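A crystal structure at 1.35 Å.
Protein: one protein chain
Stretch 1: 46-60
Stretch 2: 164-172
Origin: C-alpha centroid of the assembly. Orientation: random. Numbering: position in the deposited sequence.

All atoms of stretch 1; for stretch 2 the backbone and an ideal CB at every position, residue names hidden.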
ATOM      1  N   GLY A  46      -3.449  -8.187  -7.824  1.00 12.00           N
ATOM      2  CA  GLY A  46      -4.513  -8.251  -6.833  1.00 11.15           C
ATOM      3  C   GLY A  46      -5.749  -8.955  -7.375  1.00 11.60           C
ATOM      4  O   GLY A  46      -6.123  -8.772  -8.543  1.00 12.93           O
ATOM      5  N   ARG A  47      -6.386  -9.753  -6.525  1.00 11.18           N
ATOM      6  CA  ARG A  47      -7.632 -10.435  -6.861  1.00 12.39           C
ATOM      7  C   ARG A  47      -8.580 -10.228  -5.688  1.00 11.81           C
ATOM      8  O   ARG A  47      -8.143 -10.270  -4.542  1.00 11.80           O
ATOM      9  CB  ARG A  47      -7.412 -11.937  -7.043  1.00 14.02           C
ATOM     10  CG  ARG A  47      -6.325 -12.314  -8.071  1.00 12.45           C
ATOM     11  CD  ARG A  47      -6.802 -12.092  -9.522  1.00 14.18           C
ATOM     12  NE  ARG A  47      -5.764 -12.390 -10.506  1.00 13.52           N
ATOM     13  CZ  ARG A  47      -4.943 -11.491 -11.055  1.00 13.88           C
ATOM     14  NH1 ARG A  47      -5.026 -10.203 -10.746  1.00 13.48           N
ATOM     15  NH2 ARG A  47      -4.027 -11.895 -11.931  1.00 14.68           N
ATOM     16  N   LEU A  48      -9.868 -10.016  -5.953  1.00 12.31           N
ATOM     17  CA  LEU A  48     -10.838  -9.781  -4.891  1.00 12.14           C
ATOM     18  C   LEU A  48     -12.002 -10.755  -4.971  1.00 12.16           C
ATOM     19  O   LEU A  48     -12.522 -11.042  -6.061  1.00 12.72           O
ATOM     20  CB  LEU A  48     -11.432  -8.383  -4.970  1.00 12.75           C
ATOM     21  CG  LEU A  48     -10.614  -7.231  -4.402  1.00 12.14           C
ATOM     22  CD1 LEU A  48      -9.303  -7.025  -5.121  1.00 15.12           C
ATOM     23  CD2 LEU A  48     -11.463  -5.961  -4.476  1.00 12.64           C
ATOM     24  N   LEU A  49     -12.406 -11.232  -3.801  1.00 12.29           N
ATOM     25  CA  LEU A  49     -13.682 -11.883  -3.607  1.00 12.38           C
ATOM     26  C   LEU A  49     -14.518 -10.983  -2.697  1.00 11.85           C
ATOM     27  O   LEU A  49     -14.131 -10.710  -1.560  1.00 13.79           O
ATOM     28  CB  LEU A  49     -13.476 -13.253  -2.968  1.00 14.38           C
ATOM     29  CG  LEU A  49     -14.744 -14.008  -2.585  1.00 15.06           C
ATOM     30  CD1 LEU A  49     -15.590 -14.325  -3.817  1.00 16.79           C
ATOM     31  CD2 LEU A  49     -14.349 -15.283  -1.834  1.00 16.74           C
ATOM     32  N   ILE A  50     -15.640 -10.492  -3.220  1.00 12.32           N
ATOM     33  CA  ILE A  50     -16.505  -9.550  -2.514  1.00 13.06           C
ATOM     34  C   ILE A  50     -17.771 -10.277  -2.099  1.00 12.56           C
ATOM     35  O   ILE A  50     -18.528 -10.727  -2.956  1.00 14.06           O
ATOM     36  CB  ILE A  50     -16.864  -8.352  -3.397  1.00 14.04           C
ATOM     37  CG1 ILE A  50     -15.595  -7.628  -3.859  1.00 14.65           C
ATOM     38  CG2 ILE A  50     -17.812  -7.393  -2.687  1.00 15.70           C
ATOM     39  CD1 ILE A  50     -15.816  -6.666  -5.052  1.00 17.57           C
ATOM     40  N   LEU A  51     -17.963 -10.424  -0.791  1.00 13.03           N
ATOM     41  CA  LEU A  51     -19.085 -11.176  -0.251  1.00 13.83           C
ATOM     42  C   LEU A  51     -20.071 -10.263   0.464  1.00 13.01           C
ATOM     43  O   LEU A  51     -19.675  -9.451   1.308  1.00 16.01           O
ATOM     44  CB  LEU A  51     -18.572 -12.203   0.770  1.00 14.78           C
ATOM     45  CG  LEU A  51     -17.508 -13.181   0.255  1.00 14.98           C
ATOM     46  CD1 LEU A  51     -17.163 -14.123   1.381  1.00 17.00           C
ATOM     47  CD2 LEU A  51     -17.957 -13.936  -0.998  1.00 16.94           C
ATOM     48  N   THR A  52     -21.351 -10.437   0.161  1.00 14.23           N
ATOM     49  CA  THR A  52     -22.426  -9.741   0.856  1.00 15.96           C
ATOM     50  C   THR A  52     -23.542 -10.744   1.137  1.00 16.50           C
ATOM     51  O   THR A  52     -23.479 -11.897   0.707  1.00 17.71           O
ATOM     52  CB  THR A  52     -22.961  -8.523   0.069  1.00 16.37           C
ATOM     53  OG1 THR A  52     -23.618  -8.952  -1.122  1.00 19.47           O
ATOM     54  CG2 THR A  52     -21.828  -7.560  -0.270  1.00 18.18           C
ATOM     55  N   GLY A  53     -24.549 -10.319   1.893  1.00 17.88           N
ATOM     56  CA  GLY A  53     -25.730 -11.149   2.095  1.00 22.61           C
ATOM     57  C   GLY A  53     -25.422 -12.511   2.675  1.00 16.35           C
ATOM     58  O   GLY A  53     -24.676 -12.639   3.656  1.00 19.14           O
ATOM     59  N   ASP A  54     -26.007 -13.537   2.076  1.00 20.06           N
ATOM     60  CA  ASP A  54     -25.832 -14.910   2.545  1.00 21.03           C
ATOM     61  C   ASP A  54     -24.372 -15.338   2.558  1.00 19.19           C
ATOM     62  O   ASP A  54     -23.963 -16.085   3.425  1.00 19.06           O
ATOM     63  CB  ASP A  54     -26.608 -15.896   1.669  1.00 26.08           C
ATOM     64  CG  ASP A  54     -28.100 -15.846   1.893  1.00 41.19           C
ATOM     65  OD1 ASP A  54     -28.572 -15.014   2.682  1.00 42.07           O
ATOM     66  OD2 ASP A  54     -28.801 -16.655   1.262  1.00 42.14           O
ATOM     67  N   ALA A  55     -23.583 -14.858   1.591  1.00 17.94           N
ATOM     68  CA  ALA A  55     -22.175 -15.224   1.517  1.00 18.08           C
ATOM     69  C   ALA A  55     -21.401 -14.618   2.688  1.00 16.48           C
ATOM     70  O   ALA A  55     -20.480 -15.234   3.232  1.00 16.95           O
ATOM     71  CB  ALA A  55     -21.576 -14.784   0.167  1.00 18.27           C
ATOM     72  N   GLN A  56     -21.785 -13.409   3.079  1.00 17.89           N
ATOM     73  CA  GLN A  56     -21.184 -12.739   4.225  1.00 16.59           C
ATOM     74  C   GLN A  56     -21.486 -13.550   5.512  1.00 14.20           C
ATOM     75  O   GLN A  56     -20.602 -13.809   6.327  1.00 16.83           O
ATOM     76  CB  GLN A  56     -21.746 -11.321   4.308  1.00 15.19           C
ATOM     77  CG  GLN A  56     -21.642 -10.613   5.658  1.00 14.19           C
ATOM     78  CD  GLN A  56     -20.228 -10.274   6.066  1.00 14.76           C
ATOM     79  OE1 GLN A  56     -19.273 -10.512   5.319  1.00 15.86           O
ATOM     80  NE2 GLN A  56     -20.086  -9.703   7.266  1.00 16.00           N
ATOM     81  N   ASP A  57     -22.735 -13.960   5.678  1.00 17.30           N
ATOM     82  CA  ASP A  57     -23.099 -14.793   6.826  1.00 20.08           C
ATOM     83  C   ASP A  57     -22.317 -16.119   6.818  1.00 22.88           C
ATOM     84  O   ASP A  57     -21.844 -16.574   7.852  1.00 20.68           O
ATOM     85  CB  ASP A  57     -24.586 -15.124   6.784  1.00 23.01           C
ATOM     86  CG  ASP A  57     -25.468 -13.945   7.067  1.00 28.26           C
ATOM     87  OD1 ASP A  57     -24.966 -12.947   7.611  1.00 26.34           O
ATOM     88  OD2 ASP A  57     -26.684 -14.046   6.769  1.00 33.25           O
ATOM     89  N   LYS A  58     -22.189 -16.736   5.640  1.00 19.79           N
ATOM     90  CA  LYS A  58     -21.527 -18.035   5.512  1.00 20.58           C
ATOM     91  C   LYS A  58     -20.048 -17.957   5.859  1.00 19.15           C
ATOM     92  O   LYS A  58     -19.510 -18.839   6.525  1.00 21.68           O
ATOM     93  CB  LYS A  58     -21.705 -18.592   4.092  1.00 22.35           C
ATOM     94  CG  LYS A  58     -21.044 -19.929   3.844  1.00 28.80           C
ATOM     95  CD  LYS A  58     -21.686 -20.630   2.645  1.00 36.63           C
ATOM     96  CE  LYS A  58     -21.486 -22.143   2.687  1.00 64.33           C
ATOM     97  NZ  LYS A  58     -22.275 -22.856   1.627  1.00 78.63           N
ATOM     98  N   LEU A  59     -19.376 -16.917   5.392  1.00 18.01           N
ATOM     99  CA  LEU A  59     -17.952 -16.756   5.673  1.00 18.65           C
ATOM    100  C   LEU A  59     -17.715 -16.800   7.174  1.00 19.75           C
ATOM    101  O   LEU A  59     -16.870 -17.556   7.660  1.00 18.48           O
ATOM    102  CB  LEU A  59     -17.415 -15.435   5.124  1.00 17.30           C
ATOM    103  CG  LEU A  59     -15.972 -15.123   5.547  1.00 17.23           C
ATOM    104  CD1 LEU A  59     -15.006 -16.146   4.970  1.00 18.60           C
ATOM    105  CD2 LEU A  59     -15.588 -13.743   5.100  1.00 17.23           C
ATOM    106  N   TRP A  60     -18.451 -15.995   7.914  1.00 17.30           N
ATOM    107  CA  TRP A  60     -18.172 -15.862   9.345  1.00 17.63           C
ATOM    108  C   TRP A  60     -18.699 -17.041  10.178  1.00 20.47           C
ATOM    109  O   TRP A  60     -18.011 -17.532  11.084  1.00 21.94           O
ATOM    110  CB  TRP A  60     -18.644 -14.484   9.855  1.00 19.46           C
ATOM    111  CG  TRP A  60     -17.813 -13.425   9.190  1.00 17.60           C
ATOM    112  CD1 TRP A  60     -18.143 -12.690   8.088  1.00 21.76           C
ATOM    113  CD2 TRP A  60     -16.464 -13.043   9.535  1.00 18.32           C
ATOM    114  NE1 TRP A  60     -17.096 -11.871   7.745  1.00 18.25           N
ATOM    115  CE2 TRP A  60     -16.052 -12.082   8.602  1.00 19.16           C
ATOM    116  CE3 TRP A  60     -15.565 -13.448  10.532  1.00 19.96           C
ATOM    117  CZ2 TRP A  60     -14.791 -11.495   8.642  1.00 18.29           C
ATOM    118  CZ3 TRP A  60     -14.328 -12.863  10.575  1.00 19.61           C
ATOM    119  CH2 TRP A  60     -13.951 -11.881   9.637  1.00 19.94           C
ATOM    120  N   UNK A 164     -15.220 -23.090  -1.167  1.00 22.08           N
ATOM    121  CA  UNK A 164     -16.590 -22.602  -1.176  1.00 22.75           C
ATOM    122  C   UNK A 164     -16.890 -21.729  -2.408  1.00 24.56           C
ATOM    123  O   UNK A 164     -17.973 -21.805  -2.989  1.00 23.51           O
ATOM    124  CB  UNK A 164     -16.862 -21.810   0.104  1.00 22.75           C
ATOM    125  N   UNK A 165     -15.934 -20.888  -2.802  1.00 20.91           N
ATOM    126  CA  UNK A 165     -16.154 -19.956  -3.915  1.00 21.33           C
ATOM    127  C   UNK A 165     -15.333 -20.306  -5.151  1.00 20.24           C
ATOM    128  O   UNK A 165     -15.230 -19.502  -6.072  1.00 21.72           O
ATOM    129  CB  UNK A 165     -15.821 -18.530  -3.473  1.00 21.33           C
ATOM    130  N   UNK A 166     -14.801 -21.528  -5.185  1.00 22.65           N
ATOM    131  CA  UNK A 166     -14.175 -22.056  -6.396  1.00 27.71           C
ATOM    132  C   UNK A 166     -13.079 -21.157  -6.925  1.00 21.64           C
ATOM    133  O   UNK A 166     -13.051 -20.823  -8.111  1.00 25.18           O
ATOM    134  CB  UNK A 166     -15.230 -22.266  -7.484  1.00 27.71           C
ATOM    135  N   UNK A 167     -12.188 -20.758  -6.031  1.00 20.62           N
ATOM    136  CA  UNK A 167     -11.108 -19.869  -6.391  1.00 20.42           C
ATOM    137  C   UNK A 167      -9.908 -20.654  -6.921  1.00 22.39           C
ATOM    138  O   UNK A 167      -9.654 -21.787  -6.504  1.00 25.34           O
ATOM    139  CB  UNK A 167     -10.702 -19.017  -5.187  1.00 20.42           C
ATOM    140  N   UNK A 168      -9.154 -20.045  -7.842  1.00 21.76           N
ATOM    141  CA  UNK A 168      -7.910 -20.662  -8.309  1.00 21.62           C
ATOM    142  C   UNK A 168      -6.924 -20.882  -7.173  1.00 20.94           C
ATOM    143  O   UNK A 168      -6.835 -20.063  -6.243  1.00 20.31           O
ATOM    144  CB  UNK A 168      -7.263 -19.795  -9.391  1.00 21.62           C
ATOM    145  N   UNK A 169      -6.166 -21.969  -7.263  1.00 26.38           N
ATOM    146  CA  UNK A 169      -5.161 -22.298  -6.259  1.00 28.34           C
ATOM    147  C   UNK A 169      -4.112 -21.193  -6.151  1.00 23.82           C
ATOM    148  O   UNK A 169      -3.497 -21.011  -5.101  1.00 26.53           O
ATOM    149  CB  UNK A 169      -4.491 -23.632  -6.595  1.00 28.34           C
ATOM    150  N   UNK A 170      -3.927 -20.435  -7.234  1.00 18.54           N
ATOM    151  CA  UNK A 170      -2.885 -19.419  -7.299  1.00 20.50           C
ATOM    152  C   UNK A 170      -3.230 -18.147  -6.518  1.00 17.79           C
ATOM    153  O   UNK A 170      -2.367 -17.303  -6.302  1.00 19.95           O
ATOM    154  CB  UNK A 170      -2.612 -19.062  -8.762  1.00 20.50           C
ATOM    155  N   UNK A 171      -4.493 -17.988  -6.119  1.00 16.25           N
ATOM    156  CA  UNK A 171      -4.896 -16.845  -5.310  1.00 15.59           C
ATOM    157  C   UNK A 171      -4.479 -17.007  -3.842  1.00 16.88           C
ATOM    158  O   UNK A 171      -4.991 -17.868  -3.133  1.00 19.20           O
ATOM    159  CB  UNK A 171      -6.410 -16.649  -5.405  1.00 15.59           C
ATOM    160  N   UNK A 172      -3.535 -16.179  -3.402  1.00 16.16           N
ATOM    161  CA  UNK A 172      -3.002 -16.254  -2.043  1.00 16.27           C
ATOM    162  C   UNK A 172      -3.653 -15.177  -1.197  1.00 13.96           C
ATOM    163  O   UNK A 172      -3.461 -13.994  -1.443  1.00 14.07           O
ATOM    164  CB  UNK A 172      -1.480 -16.103  -2.035  1.00 16.27           C
TER

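Position 164 closes a helical turn, and its CA-to-CB bond points toward stretch 1, with the ideal CB 5.3 Å from K58 CE. The extended K58 side chain offers a positive charge here, so an acidic residue, or a neutral acceptor such as glutamine, would suit. The deposited residue is E164. Its OE2 accepts a hydrogen bond from K58 NZ at 2.9 Å, which is also a salt bridge.

Position 165 is the first to leave helical angles, and its CB also points toward stretch 1, 3.9 Å from L49 CD2. Beyond that methyl, the strand presents L51 and the helix A55 and L59, all apolar. The CB sits at the mouth of a wide hollow between strand and helix, so a large apolar or aromatic side chain is called for; leucine, methionine or phenylalanine could start to fill it. The deposited W165 fills more, and makes the largest contribution from this stretch. L51 CD1 lies over one ring face, 3.9 Å from the centroid of its six-membered ring in a CH-pi contact. L59 CA lies at the ring edge, 4.2 Å from W165 CH2; A55 CB packs 4.0 Å from W165 CZ2.

Position 166 has positive phi and psi (55/49), with nothing of stretch 1 near its CB. Glycine, asparagine or aspartate tolerate such angles well, and N166 is found.

Position 167 is extended and directs its CB toward stretch 1, yet no atom there lies within 5.5 Å. A side chain must therefore reach, and L49 invites a branched or long apolar one. L167 does this, its CD1 coming 4.2 Å from L49 CD2.

Positions 168 to 171 form a type I turn. At 168, phi of -60 permits proline, and P168 is used. Positions 169 and 170 face open space as far as stretch 1 is concerned, so polar residues suit; they are E169 and S170.

At 171 the strand begins and CB points sideways, 5.1 Å from R47 CB. The aliphatic part of R47 offers a surface for a flat side chain that can swing across, so any aromatic is plausible. W171 takes the place: its end comes nearer, and R47 CB stands 3.4 Å from the centroid of its six-membered ring, almost on the normal. One water accepts from both W171 NE1 (2.9 Å) and R47 NE (3.1 Å).

Position 172 points clear of stretch 1, leaving the choice free; K172 extends with every chi in t.

Stretch 2 164-172: EWNLPESWK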
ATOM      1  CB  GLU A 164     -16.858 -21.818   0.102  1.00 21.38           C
ATOM      2  CG  GLU A 164     -18.233 -21.223   0.155  1.00 25.96           C
ATOM      3  CD  GLU A 164     -19.321 -22.274   0.104  1.00 36.39           C
ATOM      4  OE1 GLU A 164     -19.106 -23.401   0.614  1.00 33.35           O
ATOM      5  OE2 GLU A 164     -20.397 -21.965  -0.447  1.00 36.12           O
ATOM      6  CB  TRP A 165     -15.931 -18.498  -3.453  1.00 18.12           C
ATOM      7  CG  TRP A 165     -17.058 -18.072  -2.532  1.00 19.35           C
ATOM      8  CD1 TRP A 165     -18.312 -17.718  -2.913  1.00 20.54           C
ATOM      9  CD2 TRP A 165     -17.055 -18.027  -1.090  1.00 21.55           C
ATOM     10  NE1 TRP A 165     -19.095 -17.463  -1.822  1.00 21.08           N
ATOM     11  CE2 TRP A 165     -18.349 -17.638  -0.686  1.00 20.62           C
ATOM     12  CE3 TRP A 165     -16.089 -18.263  -0.111  1.00 22.60           C
ATOM     13  CZ2 TRP A 165     -18.707 -17.485   0.651  1.00 19.24           C
ATOM     14  CZ3 TRP A 165     -16.448 -18.110   1.229  1.00 21.37           C
ATOM     15  CH2 TRP A 165     -17.748 -17.723   1.592  1.00 18.61           C
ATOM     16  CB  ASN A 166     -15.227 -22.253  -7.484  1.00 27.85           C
ATOM     17  CG  ASN A 166     -16.281 -23.244  -7.082  1.00 48.13           C
ATOM     18  OD1 ASN A 166     -17.466 -22.917  -6.993  1.00 57.17           O
ATOM     19  ND2 ASN A 166     -15.853 -24.473  -6.814  1.00 51.33           N
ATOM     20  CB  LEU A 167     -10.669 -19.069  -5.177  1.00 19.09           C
ATOM     21  CG  LEU A 167     -11.753 -18.277  -4.455  1.00 19.10           C
ATOM     22  CD1 LEU A 167     -11.133 -17.562  -3.263  1.00 19.65           C
ATOM     23  CD2 LEU A 167     -12.468 -17.296  -5.390  1.00 20.41           C
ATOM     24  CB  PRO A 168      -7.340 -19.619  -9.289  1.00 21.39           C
ATOM     25  CG  PRO A 168      -8.501 -18.801  -9.729  1.00 22.10           C
ATOM     26  CD  PRO A 168      -9.442 -18.770  -8.536  1.00 20.12           C
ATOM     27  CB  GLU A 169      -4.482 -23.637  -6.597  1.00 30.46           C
ATOM     28  CG  GLU A 169      -5.423 -24.853  -6.652  1.00 53.83           C
ATOM     29  CD  GLU A 169      -5.726 -25.449  -5.280  1.00 67.60           C
ATOM     30  OE1 GLU A 169      -5.066 -25.055  -4.293  1.00 73.39           O
ATOM     31  OE2 GLU A 169      -6.621 -26.319  -5.191  1.00 75.27           O
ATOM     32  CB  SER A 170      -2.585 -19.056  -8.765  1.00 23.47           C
ATOM     33  OG  SER A 170      -3.624 -18.285  -9.342  1.00 25.93           O
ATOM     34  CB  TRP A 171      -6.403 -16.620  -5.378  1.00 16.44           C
ATOM     35  CG  TRP A 171      -6.930 -16.107  -6.698  1.00 17.53           C
ATOM     36  CD1 TRP A 171      -6.359 -16.245  -7.938  1.00 18.47           C
ATOM     37  CD2 TRP A 171      -8.171 -15.419  -6.905  1.00 16.89           C
ATOM     38  NE1 TRP A 171      -7.170 -15.670  -8.898  1.00 20.07           N
ATOM     39  CE2 TRP A 171      -8.283 -15.158  -8.285  1.00 17.68           C
ATOM     40  CE3 TRP A 171      -9.181 -14.970  -6.051  1.00 14.57           C
ATOM     41  CZ2 TRP A 171      -9.364 -14.480  -8.820  1.00 19.85           C
ATOM     42  CZ3 TRP A 171     -10.263 -14.308  -6.589  1.00 20.86           C
ATOM     43  CH2 TRP A 171     -10.346 -14.066  -7.961  1.00 22.83           C
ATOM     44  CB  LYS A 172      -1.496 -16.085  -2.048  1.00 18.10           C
ATOM     45  CG  LYS A 172      -0.860 -16.165  -0.675  1.00 17.13           C
ATOM     46  CD  LYS A 172       0.624 -15.866  -0.755  1.00 20.45           C
ATOM     47  CE  LYS A 172       1.306 -15.983   0.606  1.00 24.31           C
ATOM     48  NZ  LYS A 172       2.760 -15.624   0.532  1.00 37.66           N
TER
HETATM   49  O   HOH W   1      -6.929 -14.974 -11.749  1.00 38.55           O
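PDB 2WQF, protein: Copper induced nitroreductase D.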